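Local coordinates for collagen adhesin protein (Enterococcus faecalis, PDB 2Z1P), which probably binds collagen by the Collagen Hug mechanism, as the ligand-binding part of a longer adhesin anchored to the cell wall, at residues S17-K22 with F42-N47; T59-L64 with N125-D130; T187-I192 with N242-R247. All blocks are in the same frame, centred on the assembly; numbering follows the deposited sequence.

Contact 1: residues S17-K22 with F42-N47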
ATOM      1  N   SER A  17      -7.858   0.546  30.943  1.00 69.12           N
ATOM      2  CA  SER A  17      -6.951   0.466  32.075  1.00 69.12           C
ATOM      3  C   SER A  17      -5.836   1.504  31.962  1.00 69.12           C
ATOM      4  O   SER A  17      -5.793   2.308  31.028  1.00 69.12           O
ATOM      5  CB  SER A  17      -6.352  -0.932  32.169  1.00 50.28           C
ATOM      6  N   SER A  18      -4.939   1.475  32.937  1.00 41.81           N
ATOM      7  CA  SER A  18      -3.800   2.374  32.989  1.00 41.81           C
ATOM      8  C   SER A  18      -2.649   1.817  32.150  1.00 41.81           C
ATOM      9  O   SER A  18      -1.690   2.530  31.836  1.00 41.81           O
ATOM     10  CB  SER A  18      -3.354   2.527  34.439  1.00 58.70           C
ATOM     11  OG  SER A  18      -1.968   2.809  34.522  1.00 58.70           O
ATOM     12  N   ILE A  19      -2.746   0.537  31.798  1.00 75.07           N
ATOM     13  CA  ILE A  19      -1.712  -0.127  31.014  1.00 75.07           C
ATOM     14  C   ILE A  19      -1.418   0.577  29.694  1.00 75.07           C
ATOM     15  O   ILE A  19      -0.259   0.854  29.383  1.00 75.07           O
ATOM     16  CB  ILE A  19      -2.099  -1.600  30.734  1.00 65.71           C
ATOM     17  CG1 ILE A  19      -2.024  -2.400  32.034  1.00 65.71           C
ATOM     18  CG2 ILE A  19      -1.170  -2.208  29.696  1.00 65.71           C
ATOM     19  CD1 ILE A  19      -3.016  -3.546  32.105  1.00 65.71           C
ATOM     20  N   VAL A  20      -2.465   0.874  28.924  1.00 51.90           N
ATOM     21  CA  VAL A  20      -2.304   1.537  27.627  1.00 51.90           C
ATOM     22  C   VAL A  20      -1.665   2.923  27.761  1.00 51.90           C
ATOM     23  O   VAL A  20      -2.225   3.809  28.405  1.00 51.90           O
ATOM     24  CB  VAL A  20      -3.654   1.683  26.920  1.00 35.81           C
ATOM     25  CG1 VAL A  20      -3.434   2.016  25.466  1.00 35.81           C
ATOM     26  CG2 VAL A  20      -4.456   0.407  27.079  1.00 35.81           C
ATOM     27  N   ASP A  21      -0.493   3.101  27.154  1.00 54.61           N
ATOM     28  CA  ASP A  21       0.226   4.373  27.220  1.00 54.61           C
ATOM     29  C   ASP A  21      -0.117   5.347  26.100  1.00 54.61           C
ATOM     30  O   ASP A  21      -0.130   6.559  26.311  1.00 54.61           O
ATOM     31  CB  ASP A  21       1.729   4.121  27.239  1.00 61.98           C
ATOM     32  CG  ASP A  21       2.171   3.424  28.501  1.00 61.98           C
ATOM     33  OD1 ASP A  21       2.490   4.114  29.497  1.00 61.98           O
ATOM     34  OD2 ASP A  21       2.170   2.177  28.503  1.00 61.98           O
ATOM     35  N   LYS A  22      -0.379   4.821  24.907  1.00 46.10           N
ATOM     36  CA  LYS A  22      -0.758   5.667  23.781  1.00 46.10           C
ATOM     37  C   LYS A  22      -1.078   4.883  22.514  1.00 46.10           C
ATOM     38  O   LYS A  22      -0.585   3.776  22.307  1.00 46.10           O
ATOM     39  CB  LYS A  22       0.325   6.727  23.487  1.00 70.18           C
ATOM     40  CG  LYS A  22       1.603   6.219  22.858  1.00 70.18           C
ATOM     41  CD  LYS A  22       2.626   7.340  22.616  1.00 70.18           C
ATOM     42  CE  LYS A  22       2.047   8.456  21.746  1.00 70.18           C
ATOM     43  NZ  LYS A  22       3.051   9.524  21.448  1.00 70.18           N
ATOM     44  N   PHE A  42       2.259  -0.032  25.261  1.00 61.88           N
ATOM     45  CA  PHE A  42       1.720  -0.346  26.584  1.00 61.88           C
ATOM     46  C   PHE A  42       2.822  -0.620  27.591  1.00 61.88           C
ATOM     47  O   PHE A  42       3.909  -1.077  27.232  1.00 61.88           O
ATOM     48  CB  PHE A  42       0.775  -1.541  26.512  1.00 65.84           C
ATOM     49  CG  PHE A  42       1.367  -2.731  25.840  1.00 65.84           C
ATOM     50  CD1 PHE A  42       2.460  -3.389  26.394  1.00 65.84           C
ATOM     51  CD2 PHE A  42       0.844  -3.186  24.633  1.00 65.84           C
ATOM     52  CE1 PHE A  42       3.028  -4.480  25.761  1.00 65.84           C
ATOM     53  CE2 PHE A  42       1.404  -4.281  23.987  1.00 65.84           C
ATOM     54  CZ  PHE A  42       2.500  -4.929  24.554  1.00 65.84           C
ATOM     55  N   SER A  43       2.526  -0.333  28.856  1.00 65.69           N
ATOM     56  CA  SER A  43       3.474  -0.515  29.958  1.00 65.69           C
ATOM     57  C   SER A  43       2.769  -1.066  31.192  1.00 65.69           C
ATOM     58  O   SER A  43       1.595  -0.770  31.444  1.00 65.69           O
ATOM     59  CB  SER A  43       4.130   0.821  30.337  1.00 67.83           C
ATOM     60  OG  SER A  43       4.771   1.426  29.226  1.00 67.83           O
ATOM     61  N   ASP A  44       3.488  -1.874  31.961  1.00 64.12           N
ATOM     62  CA  ASP A  44       2.916  -2.428  33.173  1.00 64.12           C
ATOM     63  C   ASP A  44       3.062  -1.333  34.222  1.00 64.12           C
ATOM     64  O   ASP A  44       4.172  -0.871  34.523  1.00 64.12           O
ATOM     65  CB  ASP A  44       3.654  -3.706  33.598  1.00 71.99           C
ATOM     66  CG  ASP A  44       2.730  -4.927  33.673  1.00 71.99           C
ATOM     67  OD1 ASP A  44       3.230  -6.034  33.969  1.00 71.99           O
ATOM     68  OD2 ASP A  44       1.510  -4.784  33.437  1.00 71.99           O
ATOM     69  N   LYS A  45       1.920  -0.903  34.751  1.00 73.01           N
ATOM     70  CA  LYS A  45       1.885   0.149  35.753  1.00 73.01           C
ATOM     71  C   LYS A  45       1.672  -0.436  37.160  1.00 73.01           C
ATOM     72  O   LYS A  45       1.134  -1.540  37.320  1.00 73.01           O
ATOM     73  CB  LYS A  45       0.789   1.169  35.388  1.00 50.93           C
ATOM     74  CG  LYS A  45       1.310   2.596  35.175  1.00 50.93           C
ATOM     75  CD  LYS A  45       2.489   2.653  34.190  1.00 50.93           C
ATOM     76  CE  LYS A  45       2.063   3.038  32.772  1.00 50.93           C
ATOM     77  NZ  LYS A  45       1.062   2.110  32.159  1.00 50.93           N
ATOM     78  N   GLU A  46       2.120   0.308  38.168  1.00 57.70           N
ATOM     79  CA  GLU A  46       2.023  -0.115  39.555  1.00 57.70           C
ATOM     80  C   GLU A  46       0.612  -0.533  39.952  1.00 57.70           C
ATOM     81  O   GLU A  46       0.381  -1.695  40.308  1.00 57.70           O
ATOM     82  CB  GLU A  46       2.539   1.001  40.468  1.00 68.73           C
ATOM     83  CG  GLU A  46       4.052   1.213  40.359  1.00 68.73           C
ATOM     84  CD  GLU A  46       4.584   2.287  41.298  1.00 68.73           C
ATOM     85  OE1 GLU A  46       4.329   3.483  41.056  1.00 68.73           O
ATOM     86  OE2 GLU A  46       5.261   1.933  42.285  1.00 68.73           O
ATOM     87  N   ASN A  47      -0.323   0.409  39.871  1.00 60.37           N
ATOM     88  CA  ASN A  47      -1.722   0.167  40.233  1.00 60.37           C
ATOM     89  C   ASN A  47      -2.372  -1.054  39.566  1.00 60.37           C
ATOM     90  O   ASN A  47      -3.264  -1.674  40.144  1.00 60.37           O
ATOM     91  CB  ASN A  47      -2.562   1.425  39.950  1.00 84.84           C
ATOM     92  CG  ASN A  47      -2.565   1.816  38.483  1.00 84.84           C
ATOM     93  OD1 ASN A  47      -3.405   1.349  37.704  1.00 84.84           O
ATOM     94  ND2 ASN A  47      -1.626   2.677  38.098  1.00 84.84           N
TER
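Phe42 and Val20 form an antiparallel, non-hydrogen-bonded pair, CA to CA 4.6 Å, where strand 35-43 runs out beside the start of strand 20-25. What Phe42 offers the other segment is its CB, 3.8 Å from Ile19 CG2; these two side chains lie side by side and point the same way. With CG between the backbone N and the carbonyl carbon (chi1 52°), the phenyl ring is carried off to pack on Leu79. Ser43 is held twice. Ser43 N points almost straight at Ile19 O, 3.1 Å with an N-H...O angle of 176°, and Ser43 OG donates to Asp21 OD2 at 2.8 Å, meeting the carboxylate from above its plane. Asp44 turns its CB away from the other segment, and its OD2 forms a salt bridge with Lys51. Lys45 brings the main polar grip: its chain, bent at chi2, chi3 and chi4, curls back so that NZ settles among backbone oxygens. Lys45 NZ donates to Ser18 O at 2.8 Å from above the carbonyl plane, to Ser43 O at 3.0 Å, and weakly to Ile19 O at 3.3 Å. The Asp21 and Lys45 side chains come from opposite directions, and Asp21 OD1 makes a long salt bridge of 3.6 Å to Lys45 NZ, which would add to the negative potential around the ammonium. Ser18 OG packs on Lys45 CB and CG, and farther out Asn47 OD1 rests against Ser18 CB. Just beyond this strand end, Asp21 and Lys22 both face Ser41 in a classic beta bulge, an irregularity of the outermost strand of an antiparallel sheet in the N-terminal, Ig-like part of the adhesin.

Contact 2: residues T59-L64 with N125-D130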
ATOM      1  N   THR A  59     -11.315  -0.115  20.024  1.00 47.18           N
ATOM      2  CA  THR A  59     -12.517  -0.055  19.201  1.00 47.18           C
ATOM      3  C   THR A  59     -12.349   1.086  18.197  1.00 47.18           C
ATOM      4  O   THR A  59     -12.108   2.234  18.575  1.00 47.18           O
ATOM      5  CB  THR A  59     -13.784   0.143  20.082  1.00 60.48           C
ATOM      6  OG1 THR A  59     -14.799   0.814  19.328  1.00 60.48           O
ATOM      7  CG2 THR A  59     -13.463   0.940  21.323  1.00 60.48           C
ATOM      8  N   LEU A  60     -12.476   0.746  16.916  1.00 55.36           N
ATOM      9  CA  LEU A  60     -12.285   1.684  15.814  1.00 55.36           C
ATOM     10  C   LEU A  60     -13.513   2.476  15.362  1.00 55.36           C
ATOM     11  O   LEU A  60     -14.640   1.982  15.410  1.00 55.36           O
ATOM     12  CB  LEU A  60     -11.722   0.925  14.606  1.00 35.03           C
ATOM     13  CG  LEU A  60     -10.571  -0.070  14.854  1.00 35.03           C
ATOM     14  CD1 LEU A  60     -10.268  -0.823  13.565  1.00 35.03           C
ATOM     15  CD2 LEU A  60      -9.329   0.645  15.349  1.00 35.03           C
ATOM     16  N   PRO A  61     -13.294   3.723  14.903  1.00 47.64           N
ATOM     17  CA  PRO A  61     -14.332   4.634  14.420  1.00 47.64           C
ATOM     18  C   PRO A  61     -14.877   4.091  13.114  1.00 47.64           C
ATOM     19  O   PRO A  61     -14.158   3.446  12.353  1.00 47.64           O
ATOM     20  CB  PRO A  61     -13.577   5.940  14.183  1.00 52.73           C
ATOM     21  CG  PRO A  61     -12.375   5.820  15.035  1.00 52.73           C
ATOM     22  CD  PRO A  61     -11.986   4.390  14.872  1.00 52.73           C
ATOM     23  N   ASP A  62     -16.137   4.380  12.836  1.00 53.03           N
ATOM     24  CA  ASP A  62     -16.745   3.898  11.616  1.00 53.03           C
ATOM     25  C   ASP A  62     -16.008   4.439  10.407  1.00 53.03           C
ATOM     26  O   ASP A  62     -16.082   3.861   9.327  1.00 53.03           O
ATOM     27  CB  ASP A  62     -18.220   4.311  11.548  1.00 67.54           C
ATOM     28  CG  ASP A  62     -19.040   3.768  12.712  1.00 67.54           C
ATOM     29  OD1 ASP A  62     -18.833   2.595  13.099  1.00 67.54           O
ATOM     30  OD2 ASP A  62     -19.902   4.513  13.229  1.00 67.54           O
ATOM     31  N   ALA A  63     -15.286   5.536  10.579  1.00 43.69           N
ATOM     32  CA  ALA A  63     -14.587   6.120   9.447  1.00 43.69           C
ATOM     33  C   ALA A  63     -13.249   5.452   9.097  1.00 43.69           C
ATOM     34  O   ALA A  63     -12.740   5.637   7.988  1.00 43.69           O
ATOM     35  CB  ALA A  63     -14.399   7.623   9.673  1.00 42.35           C
ATOM     36  N   LEU A  64     -12.684   4.673  10.025  1.00 49.62           N
ATOM     37  CA  LEU A  64     -11.393   4.001   9.781  1.00 49.62           C
ATOM     38  C   LEU A  64     -11.442   2.478   9.930  1.00 49.62           C
ATOM     39  O   LEU A  64     -11.319   1.949  11.026  1.00 49.62           O
ATOM     40  CB  LEU A  64     -10.321   4.545  10.725  1.00 60.79           C
ATOM     41  CG  LEU A  64      -9.863   5.985  10.524  1.00 60.79           C
ATOM     42  CD1 LEU A  64     -11.026   6.919  10.679  1.00 60.79           C
ATOM     43  CD2 LEU A  64      -8.812   6.322  11.548  1.00 60.79           C
ATOM     44  N   ASN A 125     -14.608  15.660   7.028  1.00 75.40           N
ATOM     45  CA  ASN A 125     -15.340  14.937   8.080  1.00 75.40           C
ATOM     46  C   ASN A 125     -14.467  14.804   9.336  1.00 75.40           C
ATOM     47  O   ASN A 125     -13.550  13.988   9.391  1.00 75.40           O
ATOM     48  CB  ASN A 125     -15.767  13.546   7.573  1.00 54.60           C
ATOM     49  N   VAL A 126     -14.766  15.616  10.339  1.00 47.54           N
ATOM     50  CA  VAL A 126     -14.010  15.624  11.580  1.00 47.54           C
ATOM     51  C   VAL A 126     -14.587  14.688  12.623  1.00 47.54           C
ATOM     52  O   VAL A 126     -15.787  14.697  12.876  1.00 47.54           O
ATOM     53  CB  VAL A 126     -13.983  17.034  12.167  1.00 32.06           C
ATOM     54  CG1 VAL A 126     -13.329  17.040  13.536  1.00 32.06           C
ATOM     55  CG2 VAL A 126     -13.265  17.943  11.219  1.00 32.06           C
ATOM     56  N   ILE A 127     -13.729  13.880  13.231  1.00 44.52           N
ATOM     57  CA  ILE A 127     -14.177  12.956  14.253  1.00 44.52           C
ATOM     58  C   ILE A 127     -13.254  13.071  15.459  1.00 44.52           C
ATOM     59  O   ILE A 127     -12.104  13.474  15.321  1.00 44.52           O
ATOM     60  CB  ILE A 127     -14.200  11.494  13.720  1.00 36.01           C
ATOM     61  CG1 ILE A 127     -12.804  11.021  13.322  1.00 36.01           C
ATOM     62  CG2 ILE A 127     -15.091  11.413  12.508  1.00 36.01           C
ATOM     63  CD1 ILE A 127     -12.794   9.625  12.732  1.00 36.01           C
ATOM     64  N   GLU A 128     -13.777  12.754  16.644  1.00 51.71           N
ATOM     65  CA  GLU A 128     -12.997  12.803  17.876  1.00 51.71           C
ATOM     66  C   GLU A 128     -13.099  11.448  18.532  1.00 51.71           C
ATOM     67  O   GLU A 128     -14.160  11.065  19.008  1.00 51.71           O
ATOM     68  CB  GLU A 128     -13.541  13.855  18.830  1.00 50.21           C
ATOM     69  CG  GLU A 128     -13.509  15.244  18.272  1.00 50.21           C
ATOM     70  CD  GLU A 128     -13.593  16.287  19.351  1.00 50.21           C
ATOM     71  OE1 GLU A 128     -14.385  16.089  20.300  1.00 50.21           O
ATOM     72  OE2 GLU A 128     -12.870  17.304  19.241  1.00 50.21           O
ATOM     73  N   THR A 129     -11.992  10.722  18.574  1.00 46.21           N
ATOM     74  CA  THR A 129     -12.018   9.389  19.156  1.00 46.21           C
ATOM     75  C   THR A 129     -10.789   9.068  19.998  1.00 46.21           C
ATOM     76  O   THR A 129      -9.684   9.501  19.679  1.00 46.21           O
ATOM     77  CB  THR A 129     -12.122   8.340  18.056  1.00 39.06           C
ATOM     78  OG1 THR A 129     -12.142   7.039  18.647  1.00 39.06           O
ATOM     79  CG2 THR A 129     -10.933   8.454  17.106  1.00 39.06           C
ATOM     80  N   ASP A 130     -10.999   8.300  21.066  1.00 47.23           N
ATOM     81  CA  ASP A 130      -9.929   7.880  21.978  1.00 47.23           C
ATOM     82  C   ASP A 130      -9.676   6.386  21.768  1.00 47.23           C
ATOM     83  O   ASP A 130      -8.809   5.789  22.414  1.00 47.23           O
ATOM     84  CB  ASP A 130     -10.335   8.142  23.435  1.00 71.33           C
ATOM     85  CG  ASP A 130     -11.473   7.241  23.904  1.00 71.33           C
ATOM     86  OD1 ASP A 130     -12.502   7.118  23.199  1.00 71.33           O
ATOM     87  OD2 ASP A 130     -11.341   6.656  24.993  1.00 71.33           O
TER
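Ile127 and Thr129 present their side chains to the loop 59-64, where Pro61, Ala63 and Leu64 receive them; the two segments share no hydrogen bond and bury 168 Å² together. The apolar contacts fall into two groups. In the first, the CD1 methyl of Ile127 does all the touching: it lies 3.8 Å from Leu64 CD1, 4.0 Å from Ala63 CB and 4.0 Å from Pro61 CB, so a single methyl meets three residues of the turn. The extended end of the isoleucine (chi2 -177°) sends CD1 out beyond CG1 toward them, and the Leu64 side chain meets it at a slant. The second group is smaller. Pro61 CG comes against Thr129 CG2 at 3.6 Å, with Thr129 OG1 only slightly farther off at 3.8 Å, and these two side chains cross at about a right angle.

Polar bonds act within each side of the contact. Leu64 N donates to Pro61 O at 3.0 Å and closes a type I beta turn, which brings Pro61, Ala63 and Leu64 together against Ile127. Thr129 OG1, which also lies beside the proline ring, is hydrogen-bonded to the backbone N of Phe131. Backbone bonds of Ile127 with Leu140 and of Thr129 with Gln138 tie the strand to its neighbour 138-143, while Ala63 is bonded to Leu117. The contact is thus one of alternate side chains of an edge strand, 125-129, packing on the turn that joins strands 57-59 and 64-66, within the Ig-like domain.

Contact 3: residues T187-I192 with N242-R247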
ATOM      1  N   THR A 187       8.111   8.827 -32.670  1.00 51.13           N
ATOM      2  CA  THR A 187       8.840   8.533 -33.891  1.00 51.13           C
ATOM      3  C   THR A 187       9.681   7.299 -33.730  1.00 51.13           C
ATOM      4  O   THR A 187      10.268   6.823 -34.716  1.00 51.13           O
ATOM      5  CB  THR A 187       9.769   9.705 -34.284  1.00 62.75           C
ATOM      6  OG1 THR A 187      10.943   9.686 -33.455  1.00 62.75           O
ATOM      7  CG2 THR A 187       9.057  11.031 -34.084  1.00 62.75           C
ATOM      8  N   GLU A 188       9.720   6.764 -32.510  1.00 50.16           N
ATOM      9  CA  GLU A 188      10.504   5.564 -32.247  1.00 50.16           C
ATOM     10  C   GLU A 188       9.738   4.626 -31.342  1.00 50.16           C
ATOM     11  O   GLU A 188       8.618   4.932 -30.929  1.00 50.16           O
ATOM     12  CB  GLU A 188      11.870   5.941 -31.616  1.00 60.70           C
ATOM     13  CG  GLU A 188      12.877   6.506 -32.607  1.00 60.70           C
ATOM     14  CD  GLU A 188      13.282   5.516 -33.706  1.00 60.70           C
ATOM     15  OE1 GLU A 188      13.787   5.961 -34.769  1.00 60.70           O
ATOM     16  OE2 GLU A 188      13.126   4.288 -33.496  1.00 60.70           O
ATOM     17  N   ASP A 189      10.363   3.498 -31.027  1.00 50.15           N
ATOM     18  CA  ASP A 189       9.773   2.511 -30.134  1.00 50.15           C
ATOM     19  C   ASP A 189       9.904   3.123 -28.764  1.00 50.15           C
ATOM     20  O   ASP A 189      10.604   4.121 -28.612  1.00 50.15           O
ATOM     21  CB  ASP A 189      10.579   1.221 -30.175  1.00 53.14           C
ATOM     22  CG  ASP A 189      10.228   0.352 -31.355  1.00 53.14           C
ATOM     23  OD1 ASP A 189       9.468   0.811 -32.229  1.00 53.14           O
ATOM     24  OD2 ASP A 189      10.714  -0.795 -31.409  1.00 53.14           O
ATOM     25  N   ILE A 190       9.223   2.559 -27.774  1.00 34.70           N
ATOM     26  CA  ILE A 190       9.336   3.073 -26.419  1.00 34.70           C
ATOM     27  C   ILE A 190       9.897   1.942 -25.586  1.00 34.70           C
ATOM     28  O   ILE A 190       9.283   0.885 -25.429  1.00 34.70           O
ATOM     29  CB  ILE A 190       7.997   3.507 -25.852  1.00 24.86           C
ATOM     30  CG1 ILE A 190       7.355   4.555 -26.767  1.00 24.86           C
ATOM     31  CG2 ILE A 190       8.212   4.102 -24.475  1.00 24.86           C
ATOM     32  CD1 ILE A 190       5.871   4.765 -26.513  1.00 24.86           C
ATOM     33  N   SER A 191      11.080   2.177 -25.048  1.00 41.74           N
ATOM     34  CA  SER A 191      11.756   1.163 -24.278  1.00 41.74           C
ATOM     35  C   SER A 191      11.752   1.458 -22.793  1.00 41.74           C
ATOM     36  O   SER A 191      12.164   2.529 -22.359  1.00 41.74           O
ATOM     37  CB  SER A 191      13.199   1.047 -24.772  1.00 57.38           C
ATOM     38  OG  SER A 191      13.357   1.672 -26.040  1.00 57.38           O
ATOM     39  N   ILE A 192      11.291   0.498 -22.010  1.00 31.11           N
ATOM     40  CA  ILE A 192      11.282   0.666 -20.572  1.00 31.11           C
ATOM     41  C   ILE A 192      12.026  -0.500 -19.940  1.00 31.11           C
ATOM     42  O   ILE A 192      11.751  -1.658 -20.232  1.00 31.11           O
ATOM     43  CB  ILE A 192       9.834   0.730 -20.003  1.00 38.33           C
ATOM     44  CG1 ILE A 192       9.122   1.983 -20.536  1.00 38.33           C
ATOM     45  CG2 ILE A 192       9.869   0.751 -18.468  1.00 38.33           C
ATOM     46  CD1 ILE A 192       7.657   2.081 -20.170  1.00 38.33           C
ATOM     47  N   ASN A 242      11.694  -5.779 -19.142  1.00 40.31           N
ATOM     48  CA  ASN A 242      11.927  -4.759 -20.158  1.00 40.31           C
ATOM     49  C   ASN A 242      10.630  -4.667 -20.958  1.00 40.31           C
ATOM     50  O   ASN A 242      10.120  -5.673 -21.444  1.00 40.31           O
ATOM     51  CB  ASN A 242      13.083  -5.153 -21.086  1.00 45.23           C
ATOM     52  CG  ASN A 242      14.385  -5.371 -20.343  1.00 45.23           C
ATOM     53  OD1 ASN A 242      14.777  -4.568 -19.497  1.00 45.23           O
ATOM     54  ND2 ASN A 242      15.069  -6.456 -20.667  1.00 45.23           N
ATOM     55  N   LEU A 243      10.087  -3.465 -21.085  1.00 46.06           N
ATOM     56  CA  LEU A 243       8.841  -3.301 -21.804  1.00 46.06           C
ATOM     57  C   LEU A 243       9.001  -2.427 -23.034  1.00 46.06           C
ATOM     58  O   LEU A 243       9.482  -1.289 -22.954  1.00 46.06           O
ATOM     59  CB  LEU A 243       7.792  -2.709 -20.870  1.00 35.37           C
ATOM     60  CG  LEU A 243       6.406  -2.505 -21.472  1.00 35.37           C
ATOM     61  CD1 LEU A 243       5.918  -3.799 -22.112  1.00 35.37           C
ATOM     62  CD2 LEU A 243       5.455  -2.043 -20.379  1.00 35.37           C
ATOM     63  N   ARG A 244       8.599  -2.959 -24.180  1.00 39.49           N
ATOM     64  CA  ARG A 244       8.717  -2.203 -25.413  1.00 39.49           C
ATOM     65  C   ARG A 244       7.396  -2.072 -26.129  1.00 39.49           C
ATOM     66  O   ARG A 244       6.669  -3.044 -26.314  1.00 39.49           O
ATOM     67  CB  ARG A 244       9.734  -2.854 -26.348  1.00 57.67           C
ATOM     68  CG  ARG A 244       9.818  -2.191 -27.710  1.00 57.67           C
ATOM     69  CD  ARG A 244      10.747  -2.966 -28.627  1.00 57.67           C
ATOM     70  NE  ARG A 244      12.142  -2.861 -28.212  1.00 57.67           N
ATOM     71  CZ  ARG A 244      12.917  -1.812 -28.472  1.00 57.67           C
ATOM     72  NH1 ARG A 244      12.432  -0.781 -29.152  1.00 57.67           N
ATOM     73  NH2 ARG A 244      14.174  -1.781 -28.047  1.00 57.67           N
ATOM     74  N   PHE A 245       7.094  -0.841 -26.516  1.00 34.39           N
ATOM     75  CA  PHE A 245       5.880  -0.521 -27.257  1.00 34.39           C
ATOM     76  C   PHE A 245       6.379  -0.183 -28.657  1.00 34.39           C
ATOM     77  O   PHE A 245       7.269   0.652 -28.808  1.00 34.39           O
ATOM     78  CB  PHE A 245       5.186   0.711 -26.656  1.00 35.66           C
ATOM     79  CG  PHE A 245       4.699   0.519 -25.249  1.00 35.66           C
ATOM     80  CD1 PHE A 245       3.401   0.099 -25.005  1.00 35.66           C
ATOM     81  CD2 PHE A 245       5.532   0.784 -24.164  1.00 35.66           C
ATOM     82  CE1 PHE A 245       2.926  -0.050 -23.700  1.00 35.66           C
ATOM     83  CE2 PHE A 245       5.070   0.639 -22.858  1.00 35.66           C
ATOM     84  CZ  PHE A 245       3.756   0.220 -22.629  1.00 35.66           C
ATOM     85  N   TYR A 246       5.822  -0.827 -29.677  1.00 57.65           N
ATOM     86  CA  TYR A 246       6.247  -0.561 -31.047  1.00 57.65           C
ATOM     87  C   TYR A 246       5.761   0.810 -31.532  1.00 57.65           C
ATOM     88  O   TYR A 246       4.604   1.172 -31.338  1.00 57.65           O
ATOM     89  CB  TYR A 246       5.773  -1.698 -31.960  1.00 45.33           C
ATOM     90  CG  TYR A 246       6.471  -3.007 -31.643  1.00 45.33           C
ATOM     91  CD1 TYR A 246       7.851  -3.045 -31.444  1.00 45.33           C
ATOM     92  CD2 TYR A 246       5.759  -4.200 -31.535  1.00 45.33           C
ATOM     93  CE1 TYR A 246       8.501  -4.233 -31.141  1.00 45.33           C
ATOM     94  CE2 TYR A 246       6.400  -5.402 -31.233  1.00 45.33           C
ATOM     95  CZ  TYR A 246       7.770  -5.409 -31.036  1.00 45.33           C
ATOM     96  OH  TYR A 246       8.410  -6.582 -30.704  1.00 45.33           O
ATOM     97  N   ARG A 247       6.667   1.562 -32.148  1.00 46.63           N
ATOM     98  CA  ARG A 247       6.409   2.914 -32.638  1.00 46.63           C
ATOM     99  C   ARG A 247       5.115   3.200 -33.404  1.00 46.63           C
ATOM    100  O   ARG A 247       4.422   4.180 -33.131  1.00 46.63           O
ATOM    101  CB  ARG A 247       7.595   3.368 -33.479  1.00 67.26           C
ATOM    102  CG  ARG A 247       7.501   4.800 -33.952  1.00 67.26           C
ATOM    103  CD  ARG A 247       6.903   4.927 -35.347  1.00 67.26           C
ATOM    104  NE  ARG A 247       6.736   6.332 -35.724  1.00 67.26           N
ATOM    105  CZ  ARG A 247       6.446   6.753 -36.955  1.00 67.26           C
ATOM    106  NH1 ARG A 247       6.295   5.871 -37.932  1.00 67.26           N
ATOM    107  NH2 ARG A 247       6.294   8.053 -37.213  1.00 67.26           N
TER
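Ile192 O is approached by two groups of the neighbouring strand: Leu243 N donates to it at 2.6 Å, and Asn242 CA adds a C-H...O contact at 3.1 Å. The return bond runs from Ile192 N to Leu243 O, 2.7 Å. Two residues along, past the non-hydrogen-bonded pair of Ser191 and Arg244, Ile190 and Phe245 exchange a second pair of N-H...O bonds. Residues 190-192 and 242-245 run antiparallel at 169°, parts of strands 190-196 and 240-245 in a five-stranded sheet of the collagen-binding domain.

On the face of Ile190, Ile192 and Leu243, Ile192 CD1 meets the edge of the Phe245 ring at CE2, 4.0 Å away and in its plane; Phe225 and Phe255 also meet that ring. Arg244 rises from the face that carries Ser191 and, bent at chi3, reaches Asp189, just before the strand, whose carboxylate is shared. Asp189 OD1 takes Arg247 N at 2.9 Å from above the carboxylate plane, while Asp189 OD2 makes a salt bridge to Arg244 NH1 at 2.8 Å whose hydrogen bond is weak, bent to 130°, the two flat groups being 60° apart. Arg247 instead lays CB and CG against the Glu188 backbone, and its NE is bonded to Val186 O.

In the fold
Contacts 1 and 2 belong to the N-terminal, Ig-like half and contact 3 to the collagen-binding domain; the centres of contacts 1 and 3 are about 60 Å apart, on opposite sides of the chain's centre. Contacts 1 and 3 each join neighbouring antiparallel strands near a strand end and are partly buried, whereas contact 2 is a surface contact between a loop and a strand of another sheet. Their chemistry follows: regular backbone pairing with buried side chains on one face in contact 3, a lysine amine bonded to several backbone carbonyls where the pairing gives out in contact 1, and apolar side-chain packing, with no bond between the segments, in contact 2. No structural element is shared among the three.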